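Local coordinates for autolysin E (Staphylococcus aureus, PDB 4PI8), which probably hydrolyses glycosidic bonds in the N-acetylglucosamine-N-acetylmuramic acid chains of cell-wall peptidoglycan, acting as a lysozyme-like glycosidase, at residues Asp6-Ala14 and Asp220-Lys228; Ile59-Val70 and Leu88-Ile99. The protein carries 1 engineered substitution. All coordinates share one frame; numbering follows the deposited sequence.

Contact 1: residues Asp6-Ala14 and Asp220-Lys228; sequences DVNYSFDEA and DDIRQTYYK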
loop_
_atom_site.group_PDB
_atom_site.type_symbol
_atom_site.label_atom_id
_atom_site.label_comp_id
_atom_site.label_asym_id
_atom_site.label_seq_id
_atom_site.Cartn_x
_atom_site.Cartn_y
_atom_site.Cartn_z
ATOM N N ASP A 6 -13.721 -14.081 -10.876
ATOM C CA ASP A 6 -13.287 -13.800 -9.510
ATOM C C ASP A 6 -14.382 -13.157 -8.672
ATOM O O ASP A 6 -14.125 -12.675 -7.546
ATOM C CB ASP A 6 -12.034 -12.917 -9.547
ATOM C CG ASP A 6 -12.189 -11.726 -10.468
ATOM O OD1 ASP A 6 -13.341 -11.361 -10.775
ATOM O OD2 ASP A 6 -11.180 -11.192 -10.985
ATOM N N VAL A 7 -15.625 -13.131 -9.172
ATOM C CA VAL A 7 -16.742 -12.623 -8.400
ATOM C C VAL A 7 -17.364 -13.817 -7.673
ATOM O O VAL A 7 -18.087 -14.659 -8.245
ATOM C CB VAL A 7 -17.767 -11.812 -9.238
ATOM C CG1 VAL A 7 -18.954 -11.414 -8.440
ATOM C CG2 VAL A 7 -17.100 -10.599 -9.870
ATOM N N ASN A 8 -17.090 -13.909 -6.399
ATOM C CA ASN A 8 -17.412 -15.078 -5.574
ATOM C C ASN A 8 -18.438 -14.901 -4.503
ATOM O O ASN A 8 -19.073 -15.938 -4.097
ATOM C CB ASN A 8 -16.119 -15.563 -4.906
ATOM C CG ASN A 8 -15.185 -16.256 -5.843
ATOM O OD1 ASN A 8 -15.581 -16.768 -6.904
ATOM N ND2 ASN A 8 -13.920 -16.282 -5.484
ATOM N N TYR A 9 -18.653 -13.703 -3.966
ATOM C CA TYR A 9 -19.449 -13.452 -2.788
ATOM C C TYR A 9 -20.414 -12.300 -3.034
ATOM O O TYR A 9 -20.097 -11.382 -3.789
ATOM C CB TYR A 9 -18.598 -13.163 -1.557
ATOM C CG TYR A 9 -17.822 -14.330 -1.113
ATOM C CD1 TYR A 9 -18.413 -15.260 -0.265
ATOM C CD2 TYR A 9 -16.527 -14.582 -1.522
ATOM C CE1 TYR A 9 -17.712 -16.352 0.188
ATOM C CE2 TYR A 9 -15.834 -15.699 -1.052
ATOM C CZ TYR A 9 -16.447 -16.596 -0.220
ATOM O OH TYR A 9 -15.728 -17.700 0.195
ATOM N N SER A 10 -21.603 -12.340 -2.424
ATOM C CA SER A 10 -22.450 -11.198 -2.320
ATOM C C SER A 10 -21.803 -10.177 -1.383
ATOM O O SER A 10 -20.954 -10.510 -0.493
ATOM C CB SER A 10 -23.835 -11.525 -1.747
ATOM O OG SER A 10 -23.749 -11.911 -0.408
ATOM N N PHE A 11 -22.191 -8.918 -1.514
ATOM C CA PHE A 11 -21.688 -7.902 -0.576
ATOM C C PHE A 11 -21.989 -8.238 0.846
ATOM O O PHE A 11 -21.149 -8.169 1.724
ATOM C CB PHE A 11 -22.272 -6.513 -0.967
ATOM C CG PHE A 11 -21.768 -5.383 -0.131
ATOM C CD1 PHE A 11 -20.430 -5.004 -0.234
ATOM C CD2 PHE A 11 -22.545 -4.751 0.814
ATOM C CE1 PHE A 11 -19.916 -3.965 0.533
ATOM C CE2 PHE A 11 -22.023 -3.724 1.562
ATOM C CZ PHE A 11 -20.724 -3.330 1.427
ATOM N N ASP A 12 -23.240 -8.673 1.119
ATOM C CA ASP A 12 -23.590 -8.978 2.492
ATOM C C ASP A 12 -22.770 -10.123 3.110
ATOM O O ASP A 12 -22.414 -10.074 4.273
ATOM C CB ASP A 12 -25.111 -9.293 2.639
ATOM C CG ASP A 12 -25.982 -8.053 2.464
ATOM O OD1 ASP A 12 -25.478 -6.922 2.557
ATOM O OD2 ASP A 12 -27.199 -8.225 2.207
ATOM N N GLU A 13 -22.465 -11.116 2.268
ATOM C CA GLU A 13 -21.621 -12.244 2.706
ATOM C C GLU A 13 -20.203 -11.726 3.044
ATOM O O GLU A 13 -19.664 -12.033 4.094
ATOM C CB GLU A 13 -21.546 -13.301 1.616
ATOM C CG GLU A 13 -22.768 -14.258 1.508
ATOM C CD GLU A 13 -22.872 -14.983 0.185
ATOM O OE1 GLU A 13 -22.134 -14.771 -0.817
ATOM O OE2 GLU A 13 -23.848 -15.796 0.095
ATOM N N ALA A 14 -19.690 -10.866 2.156
ATOM C CA ALA A 14 -18.365 -10.292 2.399
ATOM C C ALA A 14 -18.285 -9.437 3.660
ATOM O O ALA A 14 -17.358 -9.511 4.448
ATOM C CB ALA A 14 -17.922 -9.501 1.185
ATOM N N ASP A 220 -5.768 4.515 -15.974
ATOM C CA ASP A 220 -5.874 3.213 -16.602
ATOM C C ASP A 220 -7.247 2.662 -16.229
ATOM O O ASP A 220 -8.148 3.385 -15.784
ATOM C CB ASP A 220 -4.707 2.285 -16.109
ATOM C CG ASP A 220 -3.338 2.576 -16.823
ATOM O OD1 ASP A 220 -3.253 2.380 -18.085
ATOM O OD2 ASP A 220 -2.323 2.969 -16.122
ATOM N N ASP A 221 -7.419 1.364 -16.441
ATOM C CA ASP A 221 -8.712 0.753 -16.376
ATOM C C ASP A 221 -9.308 0.801 -14.989
ATOM O O ASP A 221 -8.624 0.522 -13.977
ATOM C CB ASP A 221 -8.618 -0.726 -16.835
ATOM C CG ASP A 221 -8.209 -0.861 -18.318
ATOM O OD1 ASP A 221 -8.735 -0.076 -19.161
ATOM O OD2 ASP A 221 -7.353 -1.731 -18.631
ATOM N N ILE A 222 -10.573 1.129 -14.909
ATOM C CA ILE A 222 -11.317 1.174 -13.696
ATOM C C ILE A 222 -12.265 -0.014 -13.661
ATOM O O ILE A 222 -13.012 -0.290 -14.618
ATOM C CB ILE A 222 -12.214 2.422 -13.612
ATOM C CG1 ILE A 222 -11.393 3.720 -13.838
ATOM C CG2 ILE A 222 -13.028 2.411 -12.332
ATOM C CD1 ILE A 222 -10.232 3.929 -12.895
ATOM N N ARG A 223 -12.214 -0.752 -12.579
ATOM C CA ARG A 223 -13.078 -1.935 -12.429
ATOM C C ARG A 223 -14.219 -1.601 -11.533
ATOM O O ARG A 223 -14.063 -1.142 -10.401
ATOM C CB ARG A 223 -12.303 -3.092 -11.867
ATOM C CG ARG A 223 -13.229 -4.262 -11.571
ATOM C CD ARG A 223 -12.443 -5.511 -11.235
ATOM N NE ARG A 223 -13.367 -6.531 -10.792
ATOM C CZ ARG A 223 -13.093 -7.826 -10.672
ATOM N NH1 ARG A 223 -11.905 -8.330 -10.982
ATOM N NH2 ARG A 223 -14.071 -8.610 -10.264
ATOM N N GLN A 224 -15.434 -1.886 -12.010
ATOM C CA GLN A 224 -16.653 -1.577 -11.294
ATOM C C GLN A 224 -17.204 -2.621 -10.318
ATOM O O GLN A 224 -17.779 -2.263 -9.301
ATOM C CB GLN A 224 -17.795 -1.347 -12.337
ATOM C CG GLN A 224 -17.490 -0.354 -13.443
ATOM C CD GLN A 224 -17.313 1.062 -12.928
ATOM O OE1 GLN A 224 -18.089 1.551 -12.092
ATOM N NE2 GLN A 224 -16.292 1.738 -13.433
ATOM N N THR A 225 -17.092 -3.876 -10.687
ATOM C CA THR A 225 -17.889 -4.930 -10.091
ATOM C C THR A 225 -16.997 -5.939 -9.375
ATOM O O THR A 225 -16.092 -6.504 -9.963
ATOM C CB THR A 225 -18.739 -5.606 -11.181
ATOM O OG1 THR A 225 -19.655 -4.624 -11.740
ATOM C CG2 THR A 225 -19.550 -6.743 -10.630
ATOM N N TYR A 226 -17.359 -6.172 -8.137
ATOM C CA TYR A 226 -16.615 -7.087 -7.235
ATOM C C TYR A 226 -17.444 -8.138 -6.574
ATOM O O TYR A 226 -16.873 -9.123 -6.096
ATOM C CB TYR A 226 -15.906 -6.249 -6.164
ATOM C CG TYR A 226 -14.977 -5.240 -6.771
ATOM C CD1 TYR A 226 -13.669 -5.548 -7.076
ATOM C CD2 TYR A 226 -15.450 -3.990 -7.099
ATOM C CE1 TYR A 226 -12.837 -4.620 -7.661
ATOM C CE2 TYR A 226 -14.625 -3.055 -7.682
ATOM C CZ TYR A 226 -13.331 -3.385 -7.968
ATOM O OH TYR A 226 -12.509 -2.458 -8.592
ATOM N N TYR A 227 -18.766 -7.935 -6.464
ATOM C CA TYR A 227 -19.654 -8.764 -5.673
ATOM C C TYR A 227 -20.811 -9.241 -6.524
ATOM O O TYR A 227 -21.142 -8.624 -7.521
ATOM C CB TYR A 227 -20.163 -7.981 -4.456
ATOM C CG TYR A 227 -19.070 -7.497 -3.534
ATOM C CD1 TYR A 227 -18.372 -8.393 -2.722
ATOM C CD2 TYR A 227 -18.715 -6.169 -3.515
ATOM C CE1 TYR A 227 -17.350 -7.978 -1.888
ATOM C CE2 TYR A 227 -17.718 -5.722 -2.629
ATOM C CZ TYR A 227 -17.021 -6.612 -1.864
ATOM O OH TYR A 227 -15.992 -6.215 -1.002
ATOM N N LYS A 228 -21.398 -10.359 -6.108
ATOM C CA LYS A 228 -22.518 -10.937 -6.871
ATOM C C LYS A 228 -23.701 -9.990 -6.813
ATOM O O LYS A 228 -23.909 -9.334 -5.816
ATOM C CB LYS A 228 -22.882 -12.320 -6.289
ATOM C CG LYS A 228 -21.815 -13.329 -6.574
ATOM C CD LYS A 228 -22.147 -14.749 -6.130
ATOM C CE LYS A 228 -21.283 -15.761 -6.850
ATOM N NZ LYS A 228 -21.884 -17.115 -6.639
ATOM O OXT LYS A 228 -24.428 -9.896 -7.826
HETATM O O HOH W 1 -14.299 -9.960 -6.837
HETATM O O HOH W 2 -16.678 -11.568 -4.636
HETATM O O HOH W 3 -24.000 -8.206 -3.596
#
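Y227 turns one face of its ring to F11, whose CD1 edge approaches it off-centre in a T-shaped (edge-to-face) pair, with the planes at 76° and the centroids 5.4 Å apart. The stack lies where the chain's two ends meet: 220-228, the C-terminal tail, runs past the start of helix 11-18, which opens with a capping box between S10 and E13. F11 also lays its CA over the same face in a CH-pi contact, while the CB of Y226 rests against the opposite one. A14 CB adds an oblique touch 3.5 Å from Y227 CE1, and the Y227 hydroxyl is hydrogen-bonded to that of Y180. Beside the ring, K228 N gives a nearly straight bond of 2.8 Å to Y9 O, entering from above the carbonyl plane. V7 packs against the tail backbone; its CG1, anti to the backbone N (chi1 175°), comes to 3.4 Å from Y227 C. Waters bridge Y226 O to D6 O and to N8 N. Farther along, R223 extends its chain fully and sets its guanidinium end-on against the D6 carboxylate, NH1 to OD2 and NH2 to OD1. Both oxygens stay near the guanidinium plane but are met from above their own, the planes being 34° apart; OD2 also binds N175. The side-on edge of the guanidinium is taken up by T225 O, which receives both NE, at 2.8 Å, and NH2, at 2.9 Å, in the guanidinium plane.

Contact 2: residues Ile59-Val70 and Leu88-Ile99; sequences ITEKVPMSESEV and LEAQEKYEVNVI
V63 points its CG2 as a knob into the hollow between V98 CG1, 3.7 Å away, and I99 CG1. Next to it M65 folds back at chi2 and chi3, so that CG and SD sit against I99 CD1 at about a right angle to that side chain. L88 pushes its two methyls against the start of helix 67-74: CD2 meets M65 O at 3.3 Å, and CD1 comes up against E67 N and CA and lies beside V70 CG2, the leucine and valine sliding past each other in opposite directions. In this largely helical domain of the lysozyme clan, helix 84-94 stops at E95, which has positive phi, and after a short turn N97 begins helix 98-108 as its N-cap; the loop 59-66 passes over this turn and leads into helix 67-74. N97 N donates to I59 O, the asparagine's CB touches both I59 O and E61 O, and its ND2 bonds to Y212. Q91 reaches from helix 84-94 and presses its carboxamide against the V63 backbone: V63 N gives to OE1 at 3.0 Å, and NE2 returns a bond to V63 O in the carbonyl plane. OE1 also accepts from V98 N, and the two donors come from opposite faces of the amide, which fixes its rotation. K62 drapes its aliphatic chain over the CG of Q91, then bends at chi3 (-72°) to bring NZ within 2.9 Å of E92 OE1, a salt bridge on the syn side of the carboxylate.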
loop_
_atom_site.group_PDB
_atom_site.type_symbol
_atom_site.label_atom_id
_atom_site.label_comp_id
_atom_site.label_asym_id
_atom_site.label_seq_id
_atom_site.Cartn_x
_atom_site.Cartn_y
_atom_site.Cartn_z
ATOM N N ILE A 59 -3.382 -0.646 -10.895
ATOM C CA ILE A 59 -2.043 -0.095 -10.586
ATOM C C ILE A 59 -0.903 -0.981 -10.997
ATOM O O ILE A 59 0.251 -0.771 -10.630
ATOM C CB ILE A 59 -1.974 0.375 -9.090
ATOM C CG1 ILE A 59 -2.495 -0.726 -8.162
ATOM C CG2 ILE A 59 -2.728 1.670 -8.934
ATOM C CD1 ILE A 59 -2.277 -0.484 -6.700
ATOM N N THR A 60 -1.233 -1.962 -11.847
ATOM C CA THR A 60 -0.238 -2.821 -12.440
ATOM C C THR A 60 0.175 -2.281 -13.763
ATOM O O THR A 60 0.898 -3.101 -14.447
ATOM C CB THR A 60 -0.751 -4.289 -12.579
ATOM O OG1 THR A 60 -1.637 -4.370 -13.722
ATOM C CG2 THR A 60 -1.430 -4.732 -11.383
ATOM N N GLU A 61 -0.343 -1.119 -14.169
ATOM C CA GLU A 61 0.022 -0.403 -15.401
ATOM C C GLU A 61 0.859 0.808 -15.024
ATOM O O GLU A 61 0.455 1.671 -14.206
ATOM C CB GLU A 61 -1.191 0.083 -16.164
ATOM C CG GLU A 61 -2.214 -0.923 -16.710
ATOM C CD GLU A 61 -1.631 -2.155 -17.376
ATOM O OE1 GLU A 61 -0.488 -2.132 -17.895
ATOM O OE2 GLU A 61 -2.365 -3.176 -17.372
ATOM N N LYS A 62 1.952 0.930 -15.727
ATOM C CA LYS A 62 2.959 1.964 -15.499
ATOM C C LYS A 62 2.505 3.299 -15.985
ATOM O O LYS A 62 1.537 3.393 -16.787
ATOM C CB LYS A 62 4.214 1.580 -16.163
ATOM C CG LYS A 62 4.754 0.254 -15.640
ATOM C CD LYS A 62 6.071 -0.141 -16.272
ATOM C CE LYS A 62 5.860 -0.564 -17.720
ATOM N NZ LYS A 62 7.131 -1.007 -18.322
ATOM N N VAL A 63 3.155 4.342 -15.489
ATOM C CA VAL A 63 2.817 5.688 -15.887
ATOM C C VAL A 63 4.070 6.413 -16.413
ATOM O O VAL A 63 5.202 6.156 -15.985
ATOM C CB VAL A 63 2.127 6.530 -14.797
ATOM C CG1 VAL A 63 0.729 6.006 -14.556
ATOM C CG2 VAL A 63 2.953 6.583 -13.546
ATOM N N PRO A 64 3.870 7.348 -17.350
ATOM C CA PRO A 64 4.953 8.084 -17.960
ATOM C C PRO A 64 5.408 9.225 -17.091
ATOM O O PRO A 64 5.000 10.368 -17.253
ATOM C CB PRO A 64 4.327 8.560 -19.291
ATOM C CG PRO A 64 2.914 8.804 -18.979
ATOM C CD PRO A 64 2.573 7.652 -18.014
ATOM N N MET A 65 6.274 8.894 -16.156
ATOM C CA MET A 65 6.881 9.843 -15.219
ATOM C C MET A 65 8.368 9.730 -15.316
ATOM O O MET A 65 8.927 8.676 -15.061
ATOM C CB MET A 65 6.425 9.568 -13.754
ATOM C CG MET A 65 4.974 9.913 -13.513
ATOM S SD MET A 65 4.628 11.679 -13.293
ATOM C CE MET A 65 5.276 11.857 -11.635
ATOM N N SER A 66 9.038 10.813 -15.646
ATOM C CA SER A 66 10.481 10.832 -15.658
ATOM C C SER A 66 11.087 10.909 -14.257
ATOM O O SER A 66 10.372 11.236 -13.276
ATOM C CB SER A 66 10.989 12.055 -16.415
ATOM O OG SER A 66 10.640 13.233 -15.702
ATOM N N GLU A 67 12.394 10.657 -14.121
ATOM C CA GLU A 67 13.073 10.788 -12.822
ATOM C C GLU A 67 12.860 12.179 -12.250
ATOM O O GLU A 67 12.649 12.347 -11.053
ATOM C CB GLU A 67 14.570 10.377 -12.932
ATOM C CG GLU A 67 15.416 10.596 -11.651
ATOM C CD GLU A 67 16.830 10.050 -11.764
ATOM O OE1 GLU A 67 17.747 10.725 -11.254
ATOM O OE2 GLU A 67 17.034 8.953 -12.341
ATOM N N SER A 68 12.933 13.183 -13.098
ATOM C CA SER A 68 12.767 14.559 -12.623
ATOM C C SER A 68 11.353 14.787 -12.079
ATOM O O SER A 68 11.199 15.386 -11.001
ATOM C CB SER A 68 13.135 15.605 -13.653
ATOM O OG SER A 68 12.274 15.533 -14.729
ATOM N N GLU A 69 10.336 14.250 -12.743
ATOM C CA GLU A 69 8.967 14.372 -12.267
ATOM C C GLU A 69 8.761 13.619 -10.961
ATOM O O GLU A 69 8.099 14.141 -10.015
ATOM C CB GLU A 69 7.995 13.892 -13.282
ATOM C CG GLU A 69 7.922 14.823 -14.491
ATOM C CD GLU A 69 7.053 14.232 -15.563
ATOM O OE1 GLU A 69 7.267 13.151 -16.089
ATOM O OE2 GLU A 69 6.079 14.930 -15.954
ATOM N N VAL A 70 9.293 12.410 -10.834
ATOM C CA VAL A 70 9.145 11.657 -9.581
ATOM C C VAL A 70 9.877 12.393 -8.452
ATOM O O VAL A 70 9.347 12.495 -7.334
ATOM C CB VAL A 70 9.641 10.219 -9.748
ATOM C CG1 VAL A 70 9.507 9.478 -8.443
ATOM C CG2 VAL A 70 8.826 9.528 -10.823
ATOM N N LEU A 88 11.646 4.573 -9.966
ATOM C CA LEU A 88 11.479 4.238 -11.374
ATOM C C LEU A 88 12.141 2.913 -11.755
ATOM O O LEU A 88 11.578 2.173 -12.573
ATOM C CB LEU A 88 11.976 5.378 -12.269
ATOM C CG LEU A 88 10.926 6.493 -12.320
ATOM C CD1 LEU A 88 11.542 7.728 -12.990
ATOM C CD2 LEU A 88 9.630 6.138 -12.991
ATOM N N GLU A 89 13.276 2.601 -11.144
ATOM C CA GLU A 89 13.855 1.263 -11.284
ATOM C C GLU A 89 12.788 0.241 -10.899
ATOM O O GLU A 89 12.580 -0.762 -11.600
ATOM C CB GLU A 89 15.044 1.140 -10.369
ATOM C CG GLU A 89 16.058 0.103 -10.678
ATOM C CD GLU A 89 17.367 0.529 -10.016
ATOM O OE1 GLU A 89 17.320 1.136 -8.925
ATOM O OE2 GLU A 89 18.434 0.351 -10.603
ATOM N N ALA A 90 12.131 0.469 -9.737
ATOM C CA ALA A 90 11.090 -0.478 -9.298
ATOM C C ALA A 90 9.919 -0.547 -10.279
ATOM O O ALA A 90 9.404 -1.631 -10.593
ATOM C CB ALA A 90 10.600 -0.038 -7.923
ATOM N N GLN A 91 9.427 0.600 -10.755
ATOM C CA GLN A 91 8.342 0.611 -11.713
ATOM C C GLN A 91 8.673 -0.283 -12.906
ATOM O O GLN A 91 7.815 -1.068 -13.328
ATOM C CB GLN A 91 7.990 2.044 -12.181
ATOM C CG GLN A 91 7.044 1.972 -13.359
ATOM C CD GLN A 91 6.388 3.277 -13.762
ATOM O OE1 GLN A 91 5.237 3.585 -13.432
ATOM N NE2 GLN A 91 7.077 4.023 -14.624
ATOM N N GLU A 92 9.865 -0.102 -13.479
ATOM C CA GLU A 92 10.183 -0.820 -14.716
ATOM C C GLU A 92 10.527 -2.273 -14.455
ATOM O O GLU A 92 10.118 -3.110 -15.235
ATOM C CB GLU A 92 11.319 -0.123 -15.467
ATOM C CG GLU A 92 10.988 1.361 -15.830
ATOM C CD GLU A 92 9.706 1.532 -16.593
ATOM O OE1 GLU A 92 9.352 0.647 -17.393
ATOM O OE2 GLU A 92 8.987 2.567 -16.477
ATOM N N LYS A 93 11.232 -2.567 -13.375
ATOM C CA LYS A 93 11.558 -3.981 -13.112
ATOM C C LYS A 93 10.340 -4.826 -12.878
ATOM O O LYS A 93 10.236 -5.953 -13.385
ATOM C CB LYS A 93 12.483 -4.103 -11.926
ATOM C CG LYS A 93 13.888 -3.652 -12.164
ATOM C CD LYS A 93 14.714 -3.353 -10.915
ATOM C CE LYS A 93 14.925 -4.539 -10.045
ATOM N NZ LYS A 93 15.685 -5.582 -10.785
ATOM N N TYR A 94 9.369 -4.284 -12.125
ATOM C CA TYR A 94 8.265 -5.079 -11.600
ATOM C C TYR A 94 6.929 -4.724 -12.160
ATOM O O TYR A 94 5.933 -5.360 -11.788
ATOM C CB TYR A 94 8.245 -5.043 -10.070
ATOM C CG TYR A 94 9.503 -5.610 -9.475
ATOM C CD1 TYR A 94 9.845 -6.939 -9.683
ATOM C CD2 TYR A 94 10.389 -4.839 -8.734
ATOM C CE1 TYR A 94 11.054 -7.451 -9.195
ATOM C CE2 TYR A 94 11.551 -5.385 -8.247
ATOM C CZ TYR A 94 11.879 -6.660 -8.502
ATOM O OH TYR A 94 13.032 -7.256 -8.034
ATOM N N GLU A 95 6.833 -3.738 -13.055
ATOM C CA GLU A 95 5.579 -3.308 -13.643
ATOM C C GLU A 95 4.604 -2.890 -12.525
ATOM O O GLU A 95 3.546 -3.453 -12.357
ATOM C CB GLU A 95 4.978 -4.353 -14.616
ATOM C CG GLU A 95 3.950 -3.748 -15.509
ATOM C CD GLU A 95 3.295 -4.731 -16.451
ATOM O OE1 GLU A 95 3.615 -5.922 -16.276
ATOM O OE2 GLU A 95 2.442 -4.314 -17.252
ATOM N N VAL A 96 5.006 -1.836 -11.835
ATOM C CA VAL A 96 4.224 -1.293 -10.712
ATOM C C VAL A 96 4.116 0.216 -10.932
ATOM O O VAL A 96 5.146 0.901 -11.060
ATOM C CB VAL A 96 4.908 -1.535 -9.405
ATOM C CG1 VAL A 96 4.139 -0.925 -8.254
ATOM C CG2 VAL A 96 5.042 -3.032 -9.097
ATOM N N ASN A 97 2.897 0.718 -10.976
ATOM C CA ASN A 97 2.610 2.175 -11.182
ATOM C C ASN A 97 3.429 3.033 -10.218
ATOM O O ASN A 97 3.260 2.860 -9.009
ATOM C CB ASN A 97 1.115 2.357 -11.062
ATOM C CG ASN A 97 0.646 3.776 -11.232
ATOM O OD1 ASN A 97 1.198 4.711 -10.630
ATOM N ND2 ASN A 97 -0.480 3.957 -11.873
ATOM N N VAL A 98 4.279 3.908 -10.721
ATOM C CA VAL A 98 5.205 4.599 -9.818
ATOM C C VAL A 98 4.486 5.663 -8.990
ATOM O O VAL A 98 4.952 5.988 -7.873
ATOM C CB VAL A 98 6.421 5.232 -10.568
ATOM C CG1 VAL A 98 6.015 6.465 -11.386
ATOM C CG2 VAL A 98 7.566 5.501 -9.642
ATOM N N ILE A 99 3.403 6.219 -9.514
ATOM C CA ILE A 99 2.649 7.184 -8.707
ATOM C C ILE A 99 1.998 6.481 -7.502
ATOM O O ILE A 99 1.979 7.008 -6.379
ATOM C CB ILE A 99 1.702 8.012 -9.531
ATOM C CG1 ILE A 99 2.459 9.014 -10.409
ATOM C CG2 ILE A 99 0.681 8.716 -8.659
ATOM C CD1 ILE A 99 1.626 9.743 -11.431
HETATM O O HOH W 4 2.373 -1.338 -17.956
HETATM O O HOH W 5 7.704 -3.111 -16.522
#

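Contact 1 is a surface contact joining the two chain ends, its segments 206 residues apart at their closest ends; contact 2 is partly buried, its segments only 18 apart, and ties a loop and helix 67-74 to the turn between helices 84-94 and 98-108. The two share no helix. Ring stacking and an end-on salt bridge, helped by waters, mark contact 1; in contact 2 aliphatic side chains interlock inside, a glutamine amide holds backbone groups, and the K62-E92 salt bridge and waters lie at the more exposed side. D220 OD2 nevertheless packs 3.1 Å from E61 CB. The A14 side chain is about 12 Å from the bound N-acetylglucosamine, that of I59 about 13 Å from the N-acetylmuramic acid.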